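Local coordinates for protein probable acetyltransferase (Thermus thermophilus, PDB 3EXN) that binds acetyl-coenzyme A and, as a member of the GCN5-related N-acetyltransferase family, probably transfers its acetyl group to an acceptor substrate, at residues P60-F65 / D78-Y83; A86-L91 / R122-V127. All blocks are in the same frame, centred on the assembly; numbering follows the deposited sequence.

Contact 1 of 2, residues P60-F65 / D78-Y83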
ATOM      1  N   PRO A  60      -1.469 -16.767   4.253  1.00  6.03           N
ATOM      2  CA  PRO A  60      -0.565 -17.109   3.117  1.00  6.81           C
ATOM      3  C   PRO A  60      -0.784 -16.277   1.866  1.00  6.20           C
ATOM      4  O   PRO A  60       0.062 -16.279   0.956  1.00  6.48           O
ATOM      5  CB  PRO A  60      -0.883 -18.576   2.820  1.00  6.77           C
ATOM      6  CG  PRO A  60      -2.229 -18.828   3.471  1.00  7.57           C
ATOM      7  CD  PRO A  60      -2.448 -17.840   4.533  1.00  6.64           C
ATOM      8  N   ARG A  61      -1.935 -15.596   1.816  1.00  5.05           N
ATOM      9  CA  ARG A  61      -2.290 -14.767   0.688  1.00  5.54           C
ATOM     10  C   ARG A  61      -2.065 -13.240   0.830  1.00  4.22           C
ATOM     11  O   ARG A  61      -2.313 -12.499  -0.118  1.00  5.49           O
ATOM     12  CB  ARG A  61      -3.696 -15.093   0.272  1.00  5.03           C
ATOM     13  CG  ARG A  61      -3.786 -16.501  -0.292  1.00  7.44           C
ATOM     14  CD  ARG A  61      -4.844 -16.557  -1.294  1.00 13.03           C
ATOM     15  NE  ARG A  61      -6.148 -16.481  -0.669  1.00 17.19           N
ATOM     16  CZ  ARG A  61      -6.768 -17.502  -0.103  1.00 22.50           C
ATOM     17  NH1 ARG A  61      -7.982 -17.307   0.420  1.00 22.97           N
ATOM     18  NH2 ARG A  61      -6.188 -18.716  -0.052  1.00 23.22           N
ATOM     19  N   ARG A  62      -1.586 -12.783   1.972  1.00  5.31           N
ATOM     20  CA  ARG A  62      -1.203 -11.380   2.133  1.00  5.90           C
ATOM     21  C   ARG A  62       0.166 -11.203   1.494  1.00  5.89           C
ATOM     22  O   ARG A  62       1.049 -12.075   1.585  1.00  6.16           O
ATOM     23  CB  ARG A  62      -1.130 -10.951   3.619  1.00  6.14           C
ATOM     24  CG  ARG A  62      -2.480 -10.688   4.301  1.00  6.20           C
ATOM     25  CD  ARG A  62      -3.168  -9.330   3.978  1.00  7.37           C
ATOM     26  NE  ARG A  62      -2.627  -8.148   4.709  1.00  4.55           N
ATOM     27  CZ  ARG A  62      -2.922  -7.805   5.954  1.00  4.93           C
ATOM     28  NH1 ARG A  62      -2.394  -6.696   6.469  1.00  5.15           N
ATOM     29  NH2 ARG A  62      -3.763  -8.537   6.705  1.00  3.87           N
ATOM     30  N   ARG A  63       0.319 -10.076   0.797  1.00  5.24           N
ATOM     31  CA  ARG A  63       1.580  -9.688   0.196  1.00  3.75           C
ATOM     32  C   ARG A  63       1.889  -8.267   0.641  1.00  4.22           C
ATOM     33  O   ARG A  63       1.325  -7.294   0.084  1.00  5.10           O
ATOM     34  CB  ARG A  63       1.529  -9.765  -1.316  1.00  3.92           C
ATOM     35  CG  ARG A  63       1.409 -11.208  -1.883  1.00  3.90           C
ATOM     36  CD  ARG A  63       2.651 -12.081  -1.675  1.00  5.01           C
ATOM     37  NE  ARG A  63       2.445 -13.456  -2.214  1.00  5.07           N
ATOM     38  CZ  ARG A  63       1.811 -14.441  -1.572  1.00  5.10           C
ATOM     39  NH1 ARG A  63       1.689 -15.652  -2.153  1.00  6.37           N
ATOM     40  NH2 ARG A  63       1.241 -14.224  -0.382  1.00  8.38           N
ATOM     41  N   ALA A  64       2.711  -8.156   1.675  1.00  4.09           N
ATOM     42  CA  ALA A  64       3.025  -6.860   2.254  1.00  4.14           C
ATOM     43  C   ALA A  64       4.530  -6.645   2.294  1.00  4.30           C
ATOM     44  O   ALA A  64       5.289  -7.598   2.585  1.00  3.87           O
ATOM     45  CB  ALA A  64       2.402  -6.715   3.694  1.00  4.51           C
ATOM     46  N   PHE A  65       4.937  -5.402   2.006  1.00  4.14           N
ATOM     47  CA  PHE A  65       6.347  -5.048   1.811  1.00  3.90           C
ATOM     48  C   PHE A  65       6.686  -3.724   2.442  1.00  4.18           C
ATOM     49  O   PHE A  65       5.940  -2.735   2.280  1.00  4.82           O
ATOM     50  CB  PHE A  65       6.650  -4.910   0.315  1.00  5.18           C
ATOM     51  CG  PHE A  65       6.239  -6.081  -0.491  1.00  5.83           C
ATOM     52  CD1 PHE A  65       7.137  -7.137  -0.745  1.00  5.59           C
ATOM     53  CD2 PHE A  65       4.942  -6.144  -0.989  1.00  2.94           C
ATOM     54  CE1 PHE A  65       6.736  -8.242  -1.510  1.00  6.13           C
ATOM     55  CE2 PHE A  65       4.532  -7.245  -1.747  1.00  5.51           C
ATOM     56  CZ  PHE A  65       5.427  -8.309  -1.979  1.00  4.11           C
ATOM     57  N   ASP A  78       0.639  -3.026   0.784  1.00  3.47           N
ATOM     58  CA  ASP A  78      -0.085  -4.167   1.436  1.00  4.93           C
ATOM     59  C   ASP A  78      -1.182  -4.560   0.494  1.00  4.23           C
ATOM     60  O   ASP A  78      -2.009  -3.731   0.154  1.00  6.02           O
ATOM     61  CB  ASP A  78      -0.641  -3.732   2.827  1.00  5.18           C
ATOM     62  CG  ASP A  78      -1.080  -4.910   3.729  1.00  5.65           C
ATOM     63  OD1 ASP A  78      -1.488  -6.004   3.228  1.00  3.40           O
ATOM     64  OD2 ASP A  78      -1.034  -4.741   4.969  1.00  5.56           O
ATOM     65  N   ALA A  79      -1.169  -5.809   0.067  1.00  4.51           N
ATOM     66  CA  ALA A  79      -2.189  -6.382  -0.821  1.00  3.58           C
ATOM     67  C   ALA A  79      -2.629  -7.773  -0.333  1.00  4.12           C
ATOM     68  O   ALA A  79      -1.951  -8.441   0.472  1.00  3.62           O
ATOM     69  CB  ALA A  79      -1.647  -6.427  -2.237  1.00  3.90           C
ATOM     70  N   LYS A  80      -3.785  -8.194  -0.807  1.00  5.62           N
ATOM     71  CA  LYS A  80      -4.362  -9.520  -0.530  1.00  5.47           C
ATOM     72  C   LYS A  80      -4.709 -10.219  -1.868  1.00  5.84           C
ATOM     73  O   LYS A  80      -5.538  -9.718  -2.655  1.00  5.76           O
ATOM     74  CB  LYS A  80      -5.663  -9.376   0.286  1.00  6.57           C
ATOM     75  CG  LYS A  80      -6.370 -10.680   0.645  1.00  8.17           C
ATOM     76  CD  LYS A  80      -5.488 -11.610   1.435  1.00 10.46           C
ATOM     77  CE  LYS A  80      -6.182 -12.924   1.734  1.00 12.31           C
ATOM     78  NZ  LYS A  80      -7.093 -12.810   2.913  1.00 11.14           N
ATOM     79  N   LEU A  81      -4.086 -11.367  -2.111  1.00  6.69           N
ATOM     80  CA  LEU A  81      -4.455 -12.233  -3.242  1.00  5.38           C
ATOM     81  C   LEU A  81      -5.757 -12.988  -2.914  1.00  6.27           C
ATOM     82  O   LEU A  81      -5.962 -13.430  -1.788  1.00  6.38           O
ATOM     83  CB  LEU A  81      -3.327 -13.230  -3.522  1.00  6.84           C
ATOM     84  CG  LEU A  81      -1.906 -12.699  -3.732  1.00  7.14           C
ATOM     85  CD1 LEU A  81      -0.912 -13.876  -3.967  1.00  5.36           C
ATOM     86  CD2 LEU A  81      -1.930 -11.712  -4.912  1.00 11.42           C
ATOM     87  N   GLY A  82      -6.620 -13.196  -3.913  1.00  7.48           N
ATOM     88  CA  GLY A  82      -7.801 -14.018  -3.706  1.00  8.65           C
ATOM     89  C   GLY A  82      -8.993 -13.244  -3.152  1.00  9.16           C
ATOM     90  O   GLY A  82      -9.986 -13.863  -2.733  1.00  9.36           O
ATOM     91  N   TYR A  83      -8.904 -11.911  -3.173  1.00  8.71           N
ATOM     92  CA  TYR A  83      -9.992 -11.020  -2.768  1.00  9.09           C
ATOM     93  C   TYR A  83     -10.142  -9.959  -3.884  1.00  9.82           C
ATOM     94  O   TYR A  83      -9.150  -9.363  -4.288  1.00  9.15           O
ATOM     95  CB  TYR A  83      -9.721 -10.333  -1.407  1.00  8.93           C
ATOM     96  CG  TYR A  83     -10.940  -9.592  -0.900  1.00 10.27           C
ATOM     97  CD1 TYR A  83     -11.882 -10.219  -0.100  1.00 11.66           C
ATOM     98  CD2 TYR A  83     -11.182  -8.302  -1.287  1.00  9.19           C
ATOM     99  CE1 TYR A  83     -13.032  -9.545   0.298  1.00 12.72           C
ATOM    100  CE2 TYR A  83     -12.307  -7.647  -0.913  1.00 10.52           C
ATOM    101  CZ  TYR A  83     -13.224  -8.250  -0.108  1.00 12.62           C
ATOM    102  OH  TYR A  83     -14.353  -7.527   0.251  1.00 16.30           O
TER
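Arg-62 sets CG beside its backbone N (chi1 -77°) and bends again at chi2 and chi3, which brings NE to Asp-78, whose CG is anti to its own backbone N (chi1 -165°). The grip is side-on: NE of Arg-62 holds OD1 of Asp-78 at 2.8 Å and NH1 holds OD2 at 2.8 Å, each oxygen using its syn lone pair. Guanidinium and carboxylate are nearly coplanar, 24° apart, so the two bonds fix the rotation of both groups. Tyr-76 OH also bonds OD2, and Leu-56 of helix 46-57 packs against both partners. The segments are the open end of the antiparallel hairpin 62-69/72-81. Arg-63 and Ala-79 are a hydrogen-bonded pair of it, N to O in both directions (Arg-63 N to Ala-79 O 2.8 Å), and Leu-81 N adds a bond to Arg-61 O at 2.9 Å. On the face of Arg-63 and Ala-79, CD1 of Leu-81 lies over one side of the Arg-63 guanidinium, 3.6 Å from NH1. Arg-63 NH2 is held within its segment by Pro-60 O at 2.7 Å and by Arg-62 O, both near the guanidinium plane. Lys-80 lays CE against Arg-61 CB at 3.6 Å while its NZ pairs with Asp-59.

Contact 2 of 2, residues A86-L91 / R122-V127; sequences AEDATL and RLYAVV. With ACO (acetyl coenzyme *a), chain C.
Parallel strand pairing joins Ala-89, Thr-90 and Leu-91 to Leu-123, Tyr-124 and Ala-125, the two strands of the beta-alpha-beta unit 89-96, 105-115, 122-128 of the GNAT fold. Four backbone bonds alternate between them: Ala-89 N to Arg-122 O, Tyr-124 N to Ala-89 O (2.9 Å), Leu-91 N to Tyr-124 O (2.8 Å) and Val-126 N to Leu-91 O. Ala-89 CB meets Leu-123 CD1 at 3.9 Å on one face. On the other, Tyr-124 CB touches Thr-90 OG1 at 3.6 Å; that hydroxyl bonds Tyr-83 O. With CG beside the backbone N (chi1 -74°), the Tyr-124 ring lies with its edge toward Ala-89 O and Asp-88 OD2, the latter 3.6 Å from CE2. A water bridges Asp-88 and Tyr-124, donating to OD2 and bonding OH at 2.9 Å. Arg-121 is the main ionic partner of Asp-88, through OD1; Arg-122 lies alongside with NE a long 4.0 Å from OD1, the planes 72° apart. An alanine in place of Asp-88 would probably take from Arg-121 its main carboxylate partner and leave the water with Tyr-124 OH alone of the two groups it bridges. At the far end Val-126 O lies 3.1 Å from the acetyl CH3 of acetyl-coenzyme A. Charge and water thus gather where the pairing begins, whereas backbone carbonyls of Leu-91 and Val-126 border the acetyl CH3 and Val-127 packs on the thioester sulfur.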
ATOM      1  N   ALA A  86     -11.199 -15.376  -5.971  1.00 11.65           N
ATOM      2  CA  ALA A  86     -10.056 -16.267  -5.926  1.00 11.52           C
ATOM      3  C   ALA A  86      -8.975 -15.898  -6.937  1.00 11.13           C
ATOM      4  O   ALA A  86      -7.784 -16.033  -6.621  1.00 11.40           O
ATOM      5  CB  ALA A  86     -10.533 -17.732  -6.192  1.00 10.54           C
ATOM      6  N   GLU A  87      -9.406 -15.469  -8.143  1.00 10.32           N
ATOM      7  CA  GLU A  87      -8.498 -15.153  -9.271  1.00 10.22           C
ATOM      8  C   GLU A  87      -7.917 -13.737  -9.286  1.00  9.43           C
ATOM      9  O   GLU A  87      -7.086 -13.418 -10.152  1.00  8.82           O
ATOM     10  CB  GLU A  87      -9.231 -15.318 -10.592  1.00 11.46           C
ATOM     11  CG  GLU A  87      -9.929 -16.648 -10.737  1.00 13.31           C
ATOM     12  CD  GLU A  87     -11.361 -16.674 -10.205  1.00 15.96           C
ATOM     13  OE1 GLU A  87     -11.666 -15.981  -9.203  1.00 17.55           O
ATOM     14  OE2 GLU A  87     -12.180 -17.428 -10.791  1.00 20.22           O
ATOM     15  N   ASP A  88      -8.404 -12.883  -8.382  1.00  7.95           N
ATOM     16  CA  ASP A  88      -7.987 -11.472  -8.332  1.00  7.31           C
ATOM     17  C   ASP A  88      -7.088 -11.156  -7.141  1.00  6.44           C
ATOM     18  O   ASP A  88      -6.689 -12.053  -6.376  1.00  8.28           O
ATOM     19  CB  ASP A  88      -9.229 -10.574  -8.287  1.00  6.55           C
ATOM     20  CG  ASP A  88     -10.211 -10.908  -9.354  1.00  9.36           C
ATOM     21  OD1 ASP A  88      -9.784 -11.410 -10.406  1.00 12.15           O
ATOM     22  OD2 ASP A  88     -11.399 -10.669  -9.139  1.00 12.13           O
ATOM     23  N   ALA A  89      -6.741  -9.874  -7.025  1.00  4.11           N
ATOM     24  CA  ALA A  89      -5.944  -9.328  -5.902  1.00  3.03           C
ATOM     25  C   ALA A  89      -6.468  -7.943  -5.593  1.00  2.29           C
ATOM     26  O   ALA A  89      -7.021  -7.294  -6.469  1.00  2.00           O
ATOM     27  CB  ALA A  89      -4.432  -9.262  -6.275  1.00  2.30           C
ATOM     28  N   THR A  90      -6.198  -7.438  -4.369  1.00  2.93           N
ATOM     29  CA  THR A  90      -6.660  -6.106  -4.002  1.00  2.36           C
ATOM     30  C   THR A  90      -5.555  -5.462  -3.231  1.00  2.76           C
ATOM     31  O   THR A  90      -5.005  -6.059  -2.304  1.00  3.41           O
ATOM     32  CB  THR A  90      -7.923  -6.147  -3.108  1.00  2.00           C
ATOM     33  OG1 THR A  90      -9.023  -6.694  -3.834  1.00  2.27           O
ATOM     34  CG2 THR A  90      -8.313  -4.762  -2.557  1.00  5.06           C
ATOM     35  N   LEU A  91      -5.232  -4.244  -3.632  1.00  4.26           N
ATOM     36  CA  LEU A  91      -4.280  -3.402  -2.916  1.00  4.15           C
ATOM     37  C   LEU A  91      -5.102  -2.607  -1.874  1.00  4.79           C
ATOM     38  O   LEU A  91      -6.003  -1.828  -2.222  1.00  5.66           O
ATOM     39  CB  LEU A  91      -3.531  -2.456  -3.914  1.00  5.41           C
ATOM     40  CG  LEU A  91      -2.509  -1.444  -3.335  1.00  6.73           C
ATOM     41  CD1 LEU A  91      -1.301  -2.173  -2.931  1.00  7.80           C
ATOM     42  CD2 LEU A  91      -2.188  -0.389  -4.452  1.00  9.96           C
ATOM     43  N   ARG A 122      -7.227  -9.648 -12.248  1.00  8.77           N
ATOM     44  CA  ARG A 122      -7.440  -8.192 -12.096  1.00  8.73           C
ATOM     45  C   ARG A 122      -6.850  -7.748 -10.784  1.00  8.29           C
ATOM     46  O   ARG A 122      -6.871  -8.513  -9.825  1.00  7.58           O
ATOM     47  CB  ARG A 122      -8.929  -7.800 -11.997  1.00  9.78           C
ATOM     48  CG  ARG A 122      -9.866  -8.498 -12.944  1.00 12.68           C
ATOM     49  CD  ARG A 122     -11.298  -8.398 -12.491  1.00 16.21           C
ATOM     50  NE  ARG A 122     -12.072  -9.514 -13.012  1.00 21.48           N
ATOM     51  CZ  ARG A 122     -12.418  -9.671 -14.287  1.00 24.63           C
ATOM     52  NH1 ARG A 122     -12.069  -8.773 -15.213  1.00 26.80           N
ATOM     53  NH2 ARG A 122     -13.135 -10.735 -14.650  1.00 27.07           N
ATOM     54  N   LEU A 123      -6.434  -6.483 -10.743  1.00  6.96           N
ATOM     55  CA  LEU A 123      -5.887  -5.843  -9.516  1.00  6.48           C
ATOM     56  C   LEU A 123      -6.814  -4.708  -9.117  1.00  6.53           C
ATOM     57  O   LEU A 123      -6.951  -3.722  -9.832  1.00  7.54           O
ATOM     58  CB  LEU A 123      -4.467  -5.330  -9.787  1.00  6.62           C
ATOM     59  CG  LEU A 123      -3.765  -4.645  -8.613  1.00  7.33           C
ATOM     60  CD1 LEU A 123      -3.715  -5.558  -7.405  1.00  5.08           C
ATOM     61  CD2 LEU A 123      -2.335  -4.199  -9.015  1.00  8.50           C
ATOM     62  N   TYR A 124      -7.433  -4.845  -7.941  1.00  6.70           N
ATOM     63  CA  TYR A 124      -8.316  -3.809  -7.417  1.00  6.21           C
ATOM     64  C   TYR A 124      -7.487  -2.949  -6.488  1.00  5.44           C
ATOM     65  O   TYR A 124      -6.459  -3.413  -6.038  1.00  4.17           O
ATOM     66  CB  TYR A 124      -9.452  -4.432  -6.616  1.00  6.86           C
ATOM     67  CG  TYR A 124     -10.552  -5.116  -7.477  1.00  8.27           C
ATOM     68  CD1 TYR A 124     -11.737  -4.447  -7.799  1.00  7.40           C
ATOM     69  CD2 TYR A 124     -10.400  -6.428  -7.940  1.00 11.35           C
ATOM     70  CE1 TYR A 124     -12.758  -5.081  -8.575  1.00  7.46           C
ATOM     71  CE2 TYR A 124     -11.396  -7.047  -8.723  1.00 10.59           C
ATOM     72  CZ  TYR A 124     -12.569  -6.359  -9.029  1.00 10.17           C
ATOM     73  OH  TYR A 124     -13.574  -6.976  -9.789  1.00 10.09           O
ATOM     74  N   ALA A 125      -7.980  -1.741  -6.238  1.00  6.09           N
ATOM     75  CA  ALA A 125      -7.443  -0.784  -5.234  1.00  6.84           C
ATOM     76  C   ALA A 125      -8.656  -0.185  -4.510  1.00  7.92           C
ATOM     77  O   ALA A 125      -9.639   0.187  -5.161  1.00  9.41           O
ATOM     78  CB  ALA A 125      -6.653   0.291  -5.946  1.00  7.01           C
ATOM     79  N   VAL A 126      -8.593  -0.116  -3.160  1.00  9.03           N
ATOM     80  CA  VAL A 126      -9.685   0.433  -2.331  1.00 10.15           C
ATOM     81  C   VAL A 126      -9.170   1.684  -1.627  1.00 10.31           C
ATOM     82  O   VAL A 126      -8.122   1.635  -0.992  1.00 10.83           O
ATOM     83  CB  VAL A 126     -10.277  -0.551  -1.340  1.00 10.26           C
ATOM     84  CG1 VAL A 126      -9.182  -1.219  -0.443  1.00 10.48           C
ATOM     85  CG2 VAL A 126     -11.407   0.147  -0.509  1.00 11.81           C
ATOM     86  N   VAL A 127      -9.871   2.809  -1.836  1.00  9.50           N
ATOM     87  CA  VAL A 127      -9.454   4.091  -1.290  1.00  9.41           C
ATOM     88  C   VAL A 127     -10.364   4.441  -0.114  1.00 10.39           C
ATOM     89  O   VAL A 127     -11.580   4.313  -0.223  1.00  9.55           O
ATOM     90  CB  VAL A 127      -9.512   5.209  -2.331  1.00  9.55           C
ATOM     91  CG1 VAL A 127      -9.095   6.551  -1.667  1.00  8.75           C
ATOM     92  CG2 VAL A 127      -8.635   4.859  -3.551  1.00  8.19           C
TER
HETATM   93  O5B ACO C1001       3.035   9.911  -9.124  1.00 40.16           O
HETATM   94  P1A ACO C1001       4.198   9.455  -8.044  1.00 39.72           P
HETATM   95  O1A ACO C1001       5.181  10.618  -7.899  1.00 36.96           O
HETATM   96  O2A ACO C1001       4.574   8.014  -8.348  1.00 31.26           O
HETATM   97  O3A ACO C1001       3.276   9.414  -6.702  1.00 34.08           O
HETATM   98  P2A ACO C1001       3.844   9.167  -5.233  1.00 31.76           P
HETATM   99  O4A ACO C1001       3.627  10.490  -4.493  1.00 31.40           O
HETATM  100  O5A ACO C1001       5.263   8.651  -5.248  1.00 28.43           O
HETATM  101  O6A ACO C1001       2.757   8.023  -4.760  1.00 31.78           O
HETATM  102  CBP ACO C1001       0.750   7.986  -3.316  1.00 27.77           C
HETATM  103  CCP ACO C1001       1.333   8.231  -4.720  1.00 29.91           C
HETATM  104  CDP ACO C1001       0.981   6.515  -3.028  1.00 24.05           C
HETATM  105  CEP ACO C1001      -0.751   8.257  -3.273  1.00 27.70           C
HETATM  106  CAP ACO C1001       1.486   8.873  -2.274  1.00 28.96           C
HETATM  107  OAP ACO C1001       1.272  10.281  -2.553  1.00 31.25           O
HETATM  108  C9P ACO C1001       1.018   8.650  -0.849  1.00 28.38           C
HETATM  109  O9P ACO C1001       1.565   7.842  -0.112  1.00 24.16           O
HETATM  110  N8P ACO C1001       0.001   9.401  -0.432  1.00 30.05           N
HETATM  111  C7P ACO C1001      -0.509   9.369   0.952  1.00 28.85           C
HETATM  112  C6P ACO C1001      -1.079   8.014   1.371  1.00 27.91           C
HETATM  113  C5P ACO C1001      -2.203   7.581   0.442  1.00 29.30           C
HETATM  114  O5P ACO C1001      -3.090   8.375   0.060  1.00 29.15           O
HETATM  115  N4P ACO C1001      -2.160   6.294   0.064  1.00 29.18           N
HETATM  116  C3P ACO C1001      -3.170   5.726  -0.801  1.00 27.42           C
HETATM  117  C2P ACO C1001      -4.307   5.130  -0.009  1.00 29.24           C
HETATM  118  S1P ACO C1001      -5.552   4.363  -1.057  1.00 34.54           S
HETATM  119  C   ACO C1001      -4.708   2.921  -1.336  1.00 31.41           C
HETATM  120  O   ACO C1001      -3.617   2.780  -0.848  1.00 28.49           O
HETATM  121  CH3 ACO C1001      -5.318   1.824  -2.187  1.00 29.12           C
HETATM  122  O   HOH W   1     -13.694  -9.784  -9.055  1.00 28.06           O

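In the fold
Both contacts belong to one mixed sheet and meet where its neighbouring strands 72-81 and 89-96 run side by side, their centres about 9 Å apart. Gly-82 N with Asp-88 O is a probable hydrogen bond between them, and Asp-78 O packs on Leu-91 CD1. Contact 1 is a local antiparallel hairpin, partly buried, with arginines along much of its length and a paired carboxylate on the side of helix 46-57. Contact 2 is more deeply buried and joins, in parallel, segments 31 residues apart in the chain; it mixes apolar side chains on one face with polar ones at Thr-90, Tyr-124 and its entry, and its ionic groups lie at the end away from acetyl-coenzyme A. Of the two, contact 2 borders the cofactor directly.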